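Long-range contacts in exodeoxyribonuclease III (Archaeoglobus fulgidus, PDB 2VOA), which acts as an AP endonuclease that cuts DNA at abasic sites, probably with the help of two magnesium or manganese ions: residues Met1-Thr6 against Pro250-Phe255; Pro28-Met33 against Val66-Leu71; Val185-Lys190 against Glu228-Cys233; Ala97-Ile102 against Phe140-Gly145. The protein carries 1 engineered substitution. One frame throughout, in Å; residues are numbered along the deposited sequence. Where two conformers were deposited one is given.

How the interactions relate
The strand at the N terminus, Met1-Thr6, meets Pro250-Phe255 near the C terminus in interaction 1, a closure that spans almost the whole chain. Within that span the other three follow one another without crossing: interaction 2 closes a short loop (28-33 with 66-71), then interaction 4 (97-102 with 140-145), then interaction 3 (185-190 with 228-233). Interaction 2 extends the sheet of interaction 1 on the side of strand 2-8, and the second segment of interaction 3 joins it beside strand 251-255. Interaction 4 lies in the other sheet, which packs against the first through contacts such as Ile4 CD1 on Val142 and Cys32 SG on Val101.

Interaction 1: Met1-Thr6 against Pro250-Phe255; sequences MLKIAT and PLVAVF
Lys3 runs its aliphatic stem across the bumps of Val252 and Val254 on the facing strand. With CG anti to the backbone N (chi1 -179°), that carbon settles 3.7 Å from Val252 CG1; the bend at chi3 (-69°) then turns CE to Val254 CG2 at 4.1 Å, and NZ bonds to Asn26 O. An alanine here would probably strip Val252 CG1 and Val254 CG2 of their lysine neighbour and leave Asn26 O without its ammonium partner. Farther out, Met1 curls so that its CE comes 3.8 Å from Val254 CG1. Strands 2-6 and 251-255 run antiparallel (161°) inside one sheet of the DNase I-like sandwich, between strands 30-34 and 230-235, paired by six backbone hydrogen bonds, among them Phe255 N to Leu2 O at 2.8 Å. The face carrying Leu2, Ile4 and Thr6 turns to the second sheet. There the Phe255 ring reaches into the hollow at the small Ala253, and Ile4 CD1 meets its CE1 at 3.9 Å, the side chains crossing at about a right angle; Leu2 O lies at the ring's edge, 3.6 Å from CD1. Thr6 and Leu251 stand side by side, CG2 of the threonine 3.8 Å from CB of the leucine, and Thr6 OG1 is bonded to Gln34 NE2.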
loop_
_atom_site.group_PDB
_atom_site.type_symbol
_atom_site.label_atom_id
_atom_site.label_comp_id
_atom_site.label_asym_id
_atom_site.label_seq_id
_atom_site.Cartn_x
_atom_site.Cartn_y
_atom_site.Cartn_z
ATOM N N MET A 1 -23.805 17.510 24.637
ATOM C CA MET A 1 -24.134 17.045 23.261
ATOM C C MET A 1 -23.674 15.613 23.033
ATOM O O MET A 1 -22.732 15.128 23.666
ATOM C CB MET A 1 -23.503 17.955 22.200
ATOM C CG MET A 1 -21.983 18.114 22.340
ATOM S SD MET A 1 -21.157 18.646 20.804
ATOM C CE MET A 1 -20.893 17.061 20.044
ATOM N N LEU A 2 -24.357 14.948 22.121
ATOM C CA LEU A 2 -24.057 13.557 21.781
ATOM C C LEU A 2 -23.771 13.496 20.279
ATOM O O LEU A 2 -24.565 13.968 19.465
ATOM C CB LEU A 2 -25.269 12.690 22.094
ATOM C CG LEU A 2 -25.301 11.208 21.729
ATOM C CD1 LEU A 2 -24.395 10.412 22.633
ATOM C CD2 LEU A 2 -26.764 10.754 21.875
ATOM N N LYS A 3 -22.641 12.894 19.925
ATOM C CA LYS A 3 -22.217 12.826 18.526
ATOM C C LYS A 3 -22.120 11.372 18.078
ATOM O O LYS A 3 -21.402 10.574 18.686
ATOM C CB LYS A 3 -20.880 13.569 18.338
ATOM C CG LYS A 3 -20.387 13.568 16.876
ATOM C CD LYS A 3 -19.012 14.236 16.691
ATOM C CE LYS A 3 -19.058 15.739 16.928
ATOM N NZ LYS A 3 -17.686 16.371 16.873
ATOM N N ILE A 4 -22.836 11.047 17.001
ATOM C CA ILE A 4 -22.869 9.677 16.463
ATOM C C ILE A 4 -22.497 9.709 14.994
ATOM O O ILE A 4 -23.033 10.528 14.237
ATOM C CB ILE A 4 -24.258 9.013 16.688
ATOM C CG1 ILE A 4 -24.554 8.944 18.183
ATOM C CG2 ILE A 4 -24.259 7.560 16.114
ATOM C CD1 ILE A 4 -26.033 8.666 18.535
ATOM N N ALA A 5 -21.574 8.846 14.588
ATOM C CA ALA A 5 -21.137 8.852 13.195
ATOM C C ALA A 5 -21.202 7.456 12.595
ATOM O O ALA A 5 -21.233 6.445 13.322
ATOM C CB ALA A 5 -19.733 9.419 13.097
ATOM N N THR A 6 -21.228 7.408 11.269
ATOM C CA THR A 6 -21.161 6.150 10.523
ATOM C C THR A 6 -20.144 6.264 9.389
ATOM O O THR A 6 -20.051 7.309 8.731
ATOM C CB THR A 6 -22.578 5.673 10.023
ATOM O OG1 THR A 6 -22.467 4.410 9.353
ATOM C CG2 THR A 6 -23.262 6.667 9.090
ATOM N N PRO A 250 -17.283 9.770 6.197
ATOM C CA PRO A 250 -18.088 9.664 7.423
ATOM C C PRO A 250 -19.334 10.551 7.355
ATOM O O PRO A 250 -19.291 11.668 6.794
ATOM C CB PRO A 250 -17.151 10.225 8.520
ATOM C CG PRO A 250 -15.797 10.008 7.990
ATOM C CD PRO A 250 -15.940 10.306 6.503
ATOM N N LEU A 251 -20.423 10.056 7.928
ATOM C CA LEU A 251 -21.639 10.833 8.090
ATOM C C LEU A 251 -21.790 11.019 9.607
ATOM O O LEU A 251 -21.667 10.037 10.360
ATOM C CB LEU A 251 -22.845 10.104 7.472
ATOM C CG LEU A 251 -24.190 10.829 7.577
ATOM C CD1 LEU A 251 -24.175 12.120 6.746
ATOM C CD2 LEU A 251 -25.339 9.876 7.159
ATOM N N VAL A 252 -21.985 12.272 10.034
ATOM C CA VAL A 252 -21.943 12.660 11.459
ATOM C C VAL A 252 -23.276 13.296 11.846
ATOM O O VAL A 252 -23.811 14.112 11.086
ATOM C CB VAL A 252 -20.794 13.676 11.745
ATOM C CG1 VAL A 252 -20.671 13.980 13.253
ATOM C CG2 VAL A 252 -19.454 13.160 11.187
ATOM N N ALA A 253 -23.828 12.911 12.998
ATOM C CA ALA A 253 -25.015 13.592 13.538
ATOM C C ALA A 253 -24.738 14.008 14.972
ATOM O O ALA A 253 -24.049 13.284 15.717
ATOM C CB ALA A 253 -26.231 12.650 13.508
ATOM N N VAL A 254 -25.269 15.167 15.343
ATOM C CA VAL A 254 -25.125 15.745 16.681
ATOM C C VAL A 254 -26.522 15.969 17.276
ATOM O O VAL A 254 -27.421 16.519 16.613
ATOM C CB VAL A 254 -24.301 17.048 16.668
ATOM C CG1 VAL A 254 -24.125 17.598 18.091
ATOM C CG2 VAL A 254 -22.926 16.831 15.988
ATOM N N PHE A 255 -26.684 15.500 18.520
ATOM C CA PHE A 255 -27.950 15.565 19.266
ATOM C C PHE A 255 -27.793 16.372 20.556
ATOM O O PHE A 255 -26.757 16.288 21.247
ATOM C CB PHE A 255 -28.428 14.139 19.588
ATOM C CG PHE A 255 -28.567 13.277 18.369
ATOM C CD1 PHE A 255 -27.476 12.547 17.858
ATOM C CD2 PHE A 255 -29.801 13.220 17.703
ATOM C CE1 PHE A 255 -27.627 11.741 16.705
ATOM C CE2 PHE A 255 -29.966 12.407 16.532
ATOM C CZ PHE A 255 -28.855 11.697 16.029
#

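Interaction 2: Pro28-Met33 against Val66-Leu71; sequences PDILCM and VAIASL
Met33 reaches back over Ala67 and Ala69. Its CB lies 3.9 Å from Ala67 O. CG is set anti to the carbonyl carbon, beside the backbone N (chi1 -68°), and it and SD carry the chain onward without a close partner on the opposite strand. A bend at chi3 (-89°) then brings CE down on the two alanines, 3.8 Å from both CB and N of Ala69 and 4.0 Å from Ala67 CB. One methyl thus fills the shallow site between two small residues that lie two positions apart on the same face.

The backbones pair in antiparallel fashion, 166° between the strand directions, with Met33 and Ala67 forming one hydrogen-bonded pair and Leu31 and Ala69 another. Leu31 N reaches Ala69 O at 2.7 Å, and the ladder runs one step past the strand to Leu71 N on Asp29 O, at 3.1 Å. On the other face Ile30 and Ile68 lie side by side, their CG2 methyls 3.7 Å apart, and Cys32 SG comes to 4.2 Å from Ile68 CG1.

The pair belongs to one sheet of the DNase I-like sandwich, flanked by strands 2-8 and 54-60. Trp22 and Leu23 of helix 16-26 pack on Leu31, while Ile30, Cys32 and Ile68 face strands 91-96 and 99-105 of the second sheet.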
loop_
_atom_site.group_PDB
_atom_site.type_symbol
_atom_site.label_atom_id
_atom_site.label_comp_id
_atom_site.label_asym_id
_atom_site.label_seq_id
_atom_site.Cartn_x
_atom_site.Cartn_y
_atom_site.Cartn_z
ATOM N N PRO A 28 -16.185 11.536 18.396
ATOM C CA PRO A 28 -17.600 11.165 18.482
ATOM C C PRO A 28 -17.826 10.276 19.695
ATOM O O PRO A 28 -16.905 9.563 20.122
ATOM C CB PRO A 28 -17.836 10.358 17.193
ATOM C CG PRO A 28 -16.451 9.757 16.866
ATOM C CD PRO A 28 -15.512 10.891 17.241
ATOM N N ASP A 29 -19.038 10.295 20.242
ATOM C CA ASP A 29 -19.411 9.310 21.252
ATOM C C ASP A 29 -19.499 7.874 20.732
ATOM O O ASP A 29 -19.137 6.912 21.429
ATOM C CB ASP A 29 -20.718 9.765 21.912
ATOM C CG ASP A 29 -20.549 11.118 22.587
ATOM O OD1 ASP A 29 -20.909 12.141 21.960
ATOM O OD2 ASP A 29 -19.999 11.174 23.722
ATOM N N ILE A 30 -19.978 7.736 19.503
ATOM C CA ILE A 30 -20.209 6.426 18.894
ATOM C C ILE A 30 -19.798 6.551 17.418
ATOM O O ILE A 30 -20.214 7.516 16.753
ATOM C CB ILE A 30 -21.725 6.063 18.968
ATOM C CG1 ILE A 30 -22.154 5.866 20.421
ATOM C CG2 ILE A 30 -21.998 4.807 18.162
ATOM C CD1 ILE A 30 -23.631 5.897 20.668
ATOM N N LEU A 31 -18.969 5.617 16.920
ATOM C CA LEU A 31 -18.676 5.517 15.466
ATOM C C LEU A 31 -19.007 4.113 15.004
ATOM O O LEU A 31 -18.347 3.145 15.439
ATOM C CB LEU A 31 -17.197 5.809 15.161
ATOM C CG LEU A 31 -16.793 5.523 13.703
ATOM C CD1 LEU A 31 -17.453 6.491 12.736
ATOM C CD2 LEU A 31 -15.263 5.533 13.530
ATOM N N CYS A 32 -20.023 4.009 14.139
ATOM C CA CYS A 32 -20.354 2.738 13.465
ATOM C C CYS A 32 -19.508 2.581 12.207
ATOM O O CYS A 32 -19.403 3.522 11.423
ATOM C CB CYS A 32 -21.832 2.682 13.086
ATOM S SG CYS A 32 -22.868 2.720 14.537
ATOM N N MET A 33 -18.941 1.404 11.992
ATOM C CA MET A 33 -18.132 1.189 10.800
ATOM C C MET A 33 -18.653 -0.003 10.012
ATOM O O MET A 33 -19.151 -0.958 10.604
ATOM C CB MET A 33 -16.672 0.912 11.205
ATOM C CG MET A 33 -15.975 2.106 11.800
ATOM S SD MET A 33 -14.461 1.644 12.672
ATOM C CE MET A 33 -15.118 1.312 14.321
ATOM N N VAL A 66 -18.578 -5.508 10.335
ATOM C CA VAL A 66 -19.121 -4.290 10.962
ATOM C C VAL A 66 -18.493 -4.136 12.362
ATOM O O VAL A 66 -18.079 -5.115 12.973
ATOM C CB VAL A 66 -20.672 -4.362 11.092
ATOM C CG1 VAL A 66 -21.362 -4.184 9.725
ATOM C CG2 VAL A 66 -21.139 -5.665 11.778
ATOM N N ALA A 67 -18.410 -2.913 12.855
ATOM C CA ALA A 67 -17.823 -2.662 14.183
ATOM C C ALA A 67 -18.458 -1.386 14.717
ATOM O O ALA A 67 -19.013 -0.588 13.929
ATOM C CB ALA A 67 -16.305 -2.514 14.064
ATOM N N ILE A 68 -18.428 -1.213 16.047
ATOM C CA ILE A 68 -18.822 0.071 16.644
ATOM C C ILE A 68 -17.736 0.446 17.659
ATOM O O ILE A 68 -17.397 -0.363 18.538
ATOM C CB ILE A 68 -20.182 0.007 17.377
ATOM C CG1 ILE A 68 -21.267 -0.618 16.495
ATOM C CG2 ILE A 68 -20.581 1.432 17.923
ATOM C CD1 ILE A 68 -22.506 -1.062 17.324
ATOM N N ALA A 69 -17.172 1.640 17.482
ATOM C CA ALA A 69 -16.244 2.239 18.465
ATOM C C ALA A 69 -17.000 3.257 19.333
ATOM O O ALA A 69 -17.899 3.973 18.842
ATOM C CB ALA A 69 -15.067 2.890 17.747
ATOM N N SER A 70 -16.668 3.308 20.618
ATOM C CA SER A 70 -17.368 4.211 21.522
ATOM C C SER A 70 -16.561 4.602 22.742
ATOM O O SER A 70 -15.635 3.881 23.160
ATOM C CB SER A 70 -18.721 3.610 21.940
ATOM O OG SER A 70 -18.563 2.366 22.620
ATOM N N LEU A 71 -16.895 5.760 23.303
ATOM C CA LEU A 71 -16.238 6.219 24.521
ATOM C C LEU A 71 -16.715 5.398 25.727
ATOM O O LEU A 71 -15.929 5.056 26.617
ATOM C CB LEU A 71 -16.499 7.722 24.730
ATOM C CG LEU A 71 -15.877 8.626 23.651
ATOM C CD1 LEU A 71 -16.352 10.069 23.830
ATOM C CD2 LEU A 71 -14.343 8.548 23.643
#

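Interaction 3: Val185-Lys190 against Glu228-Cys233; sequences VDVLRK and ERCVDC
Cys230 and Cys233 both hold SG anti to their backbone N (chi1 -176° in each), which sends the two sulfurs toward the first turn of helix 187-191. Cys233 SG presses on the backbone of Leu188, 3.5 Å from its CA, and lies 3.9 Å from Leu188 CB. Val187 stands between the sulfurs: its CB meets Cys230 SG at 3.8 Å, with CG1 alongside, and its CG2 meets Cys233 SG at 4.0 Å.

Residues three apart on a regular strand would point to opposite faces. Here Val231 and Asp232 both face Val254 of strand 251-255, a classic beta bulge, and the extra residue lets both cysteines turn to the helix. The contact therefore packs the start of helix 187-191, which directly follows strand 185-186 of one sheet, against the outermost strand of the other. Ala253 and Leu251 of strand 251-255 add to the packing on Val187 and Leu188.

On the solvent side Lys190 stretches out, with CG anti to the backbone N, CD and CE extended beyond it, and a turn at chi4 (-145°) placing NZ. The ammonium lies in the carbonyl plane of Cys230, on a lone pair of its O at 2.8 Å. A weak bond to Glu228 O, at 3.4 Å, and a further bond to Ala227 O complete the grip. Glu228 OE1 stays 5.6 Å from Lys190 NZ, too far for a salt bridge. One main-chain oxygen at the start of strand 230-235 and two where helix 224-227 ends thus hold the lysine, and their partial negative charges would probably stabilise the ammonium although that carboxylate is not in contact.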
loop_
_atom_site.group_PDB
_atom_site.type_symbol
_atom_site.label_atom_id
_atom_site.label_comp_id
_atom_site.label_asym_id
_atom_site.label_seq_id
_atom_site.Cartn_x
_atom_site.Cartn_y
_atom_site.Cartn_z
ATOM N N VAL A 185 -36.250 8.586 11.579
ATOM C CA VAL A 185 -36.033 9.871 10.908
ATOM C C VAL A 185 -34.627 9.910 10.270
ATOM O O VAL A 185 -33.626 9.686 10.953
ATOM C CB VAL A 185 -36.182 11.029 11.899
ATOM C CG1 VAL A 185 -35.983 12.339 11.181
ATOM C CG2 VAL A 185 -37.598 10.981 12.538
ATOM N N ASP A 186 -34.568 10.223 8.975
ATOM C CA ASP A 186 -33.284 10.289 8.243
ATOM C C ASP A 186 -32.761 11.682 8.580
ATOM O O ASP A 186 -33.144 12.673 7.939
ATOM C CB ASP A 186 -33.573 10.188 6.743
ATOM C CG ASP A 186 -32.332 10.016 5.863
ATOM O OD1 ASP A 186 -31.173 10.195 6.288
ATOM O OD2 ASP A 186 -32.537 9.679 4.674
ATOM N N VAL A 187 -31.943 11.772 9.623
ATOM C CA VAL A 187 -31.632 13.097 10.194
ATOM C C VAL A 187 -30.845 14.001 9.237
ATOM O O VAL A 187 -30.931 15.231 9.337
ATOM C CB VAL A 187 -30.977 12.995 11.622
ATOM C CG1 VAL A 187 -31.972 12.413 12.602
ATOM C CG2 VAL A 187 -29.648 12.191 11.579
ATOM N N LEU A 188 -30.086 13.404 8.314
ATOM C CA LEU A 188 -29.401 14.203 7.269
ATOM C C LEU A 188 -30.411 15.124 6.593
ATOM O O LEU A 188 -30.107 16.294 6.333
ATOM C CB LEU A 188 -28.727 13.298 6.226
ATOM C CG LEU A 188 -28.009 14.091 5.113
ATOM C CD1 LEU A 188 -26.938 15.029 5.693
ATOM C CD2 LEU A 188 -27.428 13.088 4.100
ATOM N N ARG A 189 -31.624 14.615 6.346
ATOM C CA ARG A 189 -32.676 15.421 5.690
ATOM C C ARG A 189 -33.519 16.302 6.622
ATOM O O ARG A 189 -34.202 17.231 6.163
ATOM C CB ARG A 189 -33.548 14.540 4.775
ATOM C CG ARG A 189 -32.729 13.723 3.772
ATOM C CD ARG A 189 -31.836 14.648 2.940
ATOM N NE ARG A 189 -31.125 13.933 1.892
ATOM C CZ ARG A 189 -30.180 14.475 1.151
ATOM N NH1 ARG A 189 -29.854 15.761 1.331
ATOM N NH2 ARG A 189 -29.595 13.747 0.211
ATOM N N LYS A 190 -33.435 16.066 7.934
ATOM C CA LYS A 190 -33.933 17.079 8.877
ATOM C C LYS A 190 -33.121 18.377 8.769
ATOM O O LYS A 190 -33.682 19.490 8.759
ATOM C CB LYS A 190 -33.855 16.530 10.311
ATOM C CG LYS A 190 -34.448 17.470 11.372
ATOM C CD LYS A 190 -34.246 16.980 12.816
ATOM C CE LYS A 190 -35.032 17.902 13.753
ATOM N NZ LYS A 190 -34.325 18.086 15.041
ATOM N N GLU A 228 -35.841 14.491 17.385
ATOM C CA GLU A 228 -36.293 15.813 17.837
ATOM C C GLU A 228 -35.150 16.674 18.370
ATOM O O GLU A 228 -35.212 17.908 18.277
ATOM C CB GLU A 228 -37.389 15.686 18.901
ATOM C CG GLU A 228 -38.730 15.190 18.353
ATOM C CD GLU A 228 -39.530 16.259 17.588
ATOM O OE1 GLU A 228 -39.209 17.473 17.697
ATOM O OE2 GLU A 228 -40.506 15.870 16.889
ATOM N N ARG A 229 -34.135 16.007 18.932
ATOM C CA ARG A 229 -32.947 16.631 19.540
ATOM C C ARG A 229 -31.764 16.756 18.560
ATOM O O ARG A 229 -30.699 17.260 18.929
ATOM C CB ARG A 229 -32.543 15.841 20.801
ATOM C CG ARG A 229 -33.525 16.048 21.957
ATOM C CD ARG A 229 -33.144 15.208 23.168
ATOM N NE ARG A 229 -34.122 15.373 24.253
ATOM C CZ ARG A 229 -33.972 16.152 25.319
ATOM N NH1 ARG A 229 -32.863 16.869 25.504
ATOM N NH2 ARG A 229 -34.946 16.210 26.217
ATOM N N CYS A 230 -31.958 16.356 17.296
ATOM C CA CYS A 230 -30.858 16.443 16.327
ATOM C C CYS A 230 -30.654 17.895 15.926
ATOM O O CYS A 230 -31.598 18.522 15.417
ATOM C CB CYS A 230 -31.105 15.599 15.069
ATOM S SG CYS A 230 -29.686 15.660 13.961
ATOM N N VAL A 231 -29.449 18.418 16.160
ATOM C CA VAL A 231 -29.146 19.823 15.865
ATOM C C VAL A 231 -28.180 20.017 14.683
ATOM O O VAL A 231 -28.053 21.131 14.161
ATOM C CB VAL A 231 -28.634 20.575 17.115
ATOM C CG1 VAL A 231 -29.751 20.725 18.153
ATOM C CG2 VAL A 231 -27.397 19.879 17.683
ATOM N N ASP A 232 -27.525 18.945 14.262
ATOM C CA ASP A 232 -26.635 19.005 13.095
ATOM C C ASP A 232 -26.427 17.609 12.503
ATOM O O ASP A 232 -26.596 16.602 13.187
ATOM C CB ASP A 232 -25.292 19.618 13.475
ATOM C CG ASP A 232 -24.558 20.217 12.263
ATOM O OD1 ASP A 232 -25.140 20.273 11.140
ATOM O OD2 ASP A 232 -23.413 20.663 12.451
ATOM N N CYS A 233 -26.114 17.567 11.205
ATOM C CA CYS A 233 -25.787 16.335 10.523
ATOM C C CYS A 233 -25.080 16.759 9.249
ATOM O O CYS A 233 -25.504 17.712 8.584
ATOM C CB CYS A 233 -27.037 15.525 10.205
ATOM S SG CYS A 233 -26.708 13.902 9.453
#

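Interaction 4: Ala97-Ile102 against Phe140-Gly145; sequences AGIDVI and FAVWCG
Ile102 lays its CD1 3.6 Å from Val142 O, with chi2 at 102°, well off a staggered value. The two belong to the parallel strands of a beta-alpha-beta unit, in which helix 115-134 connects strand 99-105 to strand 141-144. The strands run 16° apart, and their backbones alternate as donors: Val142 N to Asp100 O, then Ile102 N to Val142 O at 2.8 Å, then Cys144 N to Ile102 O.

Packing is also close on the face turned to the other sheet of the sandwich. Val101 and Val142 stand side by side there, facing Ile30, Cys32 and Ile4, and Ile99 CG2 lies 3.9 Å from Val142 CG1, although Val142 was modelled in two conformers.

The end near Gly98 and Phe140 is looser and wetter. A turn at chi2 (-64°) brings Ile99 CD1 to 3.9 Å from Phe140 CB, and the same methyl touches Leu2. An alanine here would probably open a gap between Phe140 and Leu2 and take away the methyl beside Val142. The bond from Asp100 N to Phe140 O is longer, 3.2 Å, and a water enters beside it, donating to Gly98 O and, at 2.6 Å, to Phe140 O. Asp100 turns to the outer face: its CB rests 3.8 Å from Ala141 CB, while OD1 forms a salt bridge with Arg93. At the far end of the pair Trp143 NE1 bonds to Thr104 OG1, and Ile102 O sits in the plane of the indole at its edge, 3.6 Å from Trp143 CD1.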
loop_
_atom_site.group_PDB
_atom_site.type_symbol
_atom_site.label_atom_id
_atom_site.label_comp_id
_atom_site.label_asym_id
_atom_site.label_seq_id
_atom_site.Cartn_x
_atom_site.Cartn_y
_atom_site.Cartn_z
ATOM N N ALA A 97 -23.896 3.982 25.999
ATOM C CA ALA A 97 -24.209 5.271 26.655
ATOM C C ALA A 97 -25.729 5.537 26.626
ATOM O O ALA A 97 -26.178 6.648 26.348
ATOM C CB ALA A 97 -23.446 6.405 25.957
ATOM N N GLY A 98 -26.513 4.497 26.883
ATOM C CA GLY A 98 -27.963 4.631 26.952
ATOM C C GLY A 98 -28.686 4.621 25.606
ATOM O O GLY A 98 -29.904 4.685 25.593
ATOM N N ILE A 99 -27.944 4.527 24.497
ATOM C CA ILE A 99 -28.512 4.540 23.119
ATOM C C ILE A 99 -28.546 3.119 22.551
ATOM O O ILE A 99 -27.532 2.420 22.578
ATOM C CB ILE A 99 -27.652 5.433 22.139
ATOM C CG1 ILE A 99 -27.314 6.800 22.781
ATOM C CG2 ILE A 99 -28.383 5.621 20.781
ATOM C CD1 ILE A 99 -28.572 7.653 23.044
ATOM N N ASP A 100 -29.699 2.694 22.030
ATOM C CA ASP A 100 -29.800 1.393 21.347
ATOM C C ASP A 100 -29.262 1.616 19.944
ATOM O O ASP A 100 -29.874 2.358 19.162
ATOM C CB ASP A 100 -31.262 0.954 21.296
ATOM C CG ASP A 100 -31.478 -0.398 20.602
ATOM O OD1 ASP A 100 -32.663 -0.726 20.354
ATOM O OD2 ASP A 100 -30.510 -1.118 20.268
ATOM N N VAL A 101 -28.102 1.030 19.646
ATOM C CA VAL A 101 -27.420 1.267 18.357
ATOM C C VAL A 101 -27.462 0.036 17.484
ATOM O O VAL A 101 -27.021 -1.033 17.897
ATOM C CB VAL A 101 -25.928 1.654 18.556
ATOM C CG1 VAL A 101 -25.247 1.897 17.190
ATOM C CG2 VAL A 101 -25.816 2.922 19.422
ATOM N N ILE A 102 -27.985 0.198 16.273
ATOM C CA ILE A 102 -28.043 -0.921 15.303
ATOM C C ILE A 102 -27.235 -0.509 14.064
ATOM O O ILE A 102 -27.595 0.440 13.396
ATOM C CB ILE A 102 -29.494 -1.274 14.873
ATOM C CG1 ILE A 102 -30.444 -1.386 16.075
ATOM C CG2 ILE A 102 -29.491 -2.557 14.026
ATOM C CD1 ILE A 102 -31.362 -0.159 16.278
ATOM N N PHE A 140 -34.602 6.303 22.892
ATOM C CA PHE A 140 -33.524 6.712 21.995
ATOM C C PHE A 140 -32.861 5.504 21.340
ATOM O O PHE A 140 -32.228 4.685 22.014
ATOM C CB PHE A 140 -32.429 7.471 22.744
ATOM C CG PHE A 140 -32.833 8.819 23.276
ATOM C CD1 PHE A 140 -31.952 9.495 24.133
ATOM C CD2 PHE A 140 -34.034 9.432 22.925
ATOM C CE1 PHE A 140 -32.274 10.767 24.651
ATOM C CE2 PHE A 140 -34.379 10.710 23.444
ATOM C CZ PHE A 140 -33.491 11.372 24.318
ATOM N N ALA A 141 -33.013 5.402 20.026
ATOM C CA ALA A 141 -32.327 4.397 19.235
ATOM C C ALA A 141 -31.854 5.010 17.927
ATOM O O ALA A 141 -32.487 5.939 17.401
ATOM C CB ALA A 141 -33.227 3.189 18.956
ATOM N N VAL A 142 -30.728 4.503 17.443
ATOM C CA VAL A 142 -30.174 4.904 16.144
ATOM C C VAL A 142 -29.894 3.645 15.337
ATOM O O VAL A 142 -29.240 2.717 15.829
ATOM C CB VAL A 142 -28.879 5.791 16.280
ATOM C CG1 VAL A 142 -29.095 6.969 17.201
ATOM C CG2 VAL A 142 -27.645 4.992 16.731
ATOM N N TRP A 143 -30.401 3.619 14.105
ATOM C CA TRP A 143 -30.057 2.597 13.137
ATOM C C TRP A 143 -29.186 3.360 12.161
ATOM O O TRP A 143 -29.614 4.372 11.581
ATOM C CB TRP A 143 -31.322 2.009 12.516
ATOM C CG TRP A 143 -31.131 1.298 11.225
ATOM C CD1 TRP A 143 -30.080 0.486 10.847
ATOM C CD2 TRP A 143 -32.046 1.313 10.125
ATOM N NE1 TRP A 143 -30.298 0.010 9.556
ATOM C CE2 TRP A 143 -31.477 0.530 9.090
ATOM C CE3 TRP A 143 -33.274 1.951 9.897
ATOM C CZ2 TRP A 143 -32.109 0.354 7.838
ATOM C CZ3 TRP A 143 -33.899 1.793 8.641
ATOM C CH2 TRP A 143 -33.304 0.989 7.634
ATOM N N CYS A 144 -27.923 2.916 12.099
ATOM C CA CYS A 144 -26.842 3.481 11.258
ATOM C C CYS A 144 -26.398 2.487 10.206
ATOM O O CYS A 144 -26.627 1.278 10.347
ATOM C CB CYS A 144 -25.602 3.775 12.099
ATOM S SG CYS A 144 -25.706 5.152 13.245
ATOM N N GLY A 145 -25.732 2.980 9.162
ATOM C CA GLY A 145 -24.955 2.080 8.346
ATOM C C GLY A 145 -24.849 2.462 6.904
ATOM O O GLY A 145 -25.227 3.568 6.500
HETATM O O HOH W 1 -32.293 3.530 24.377
#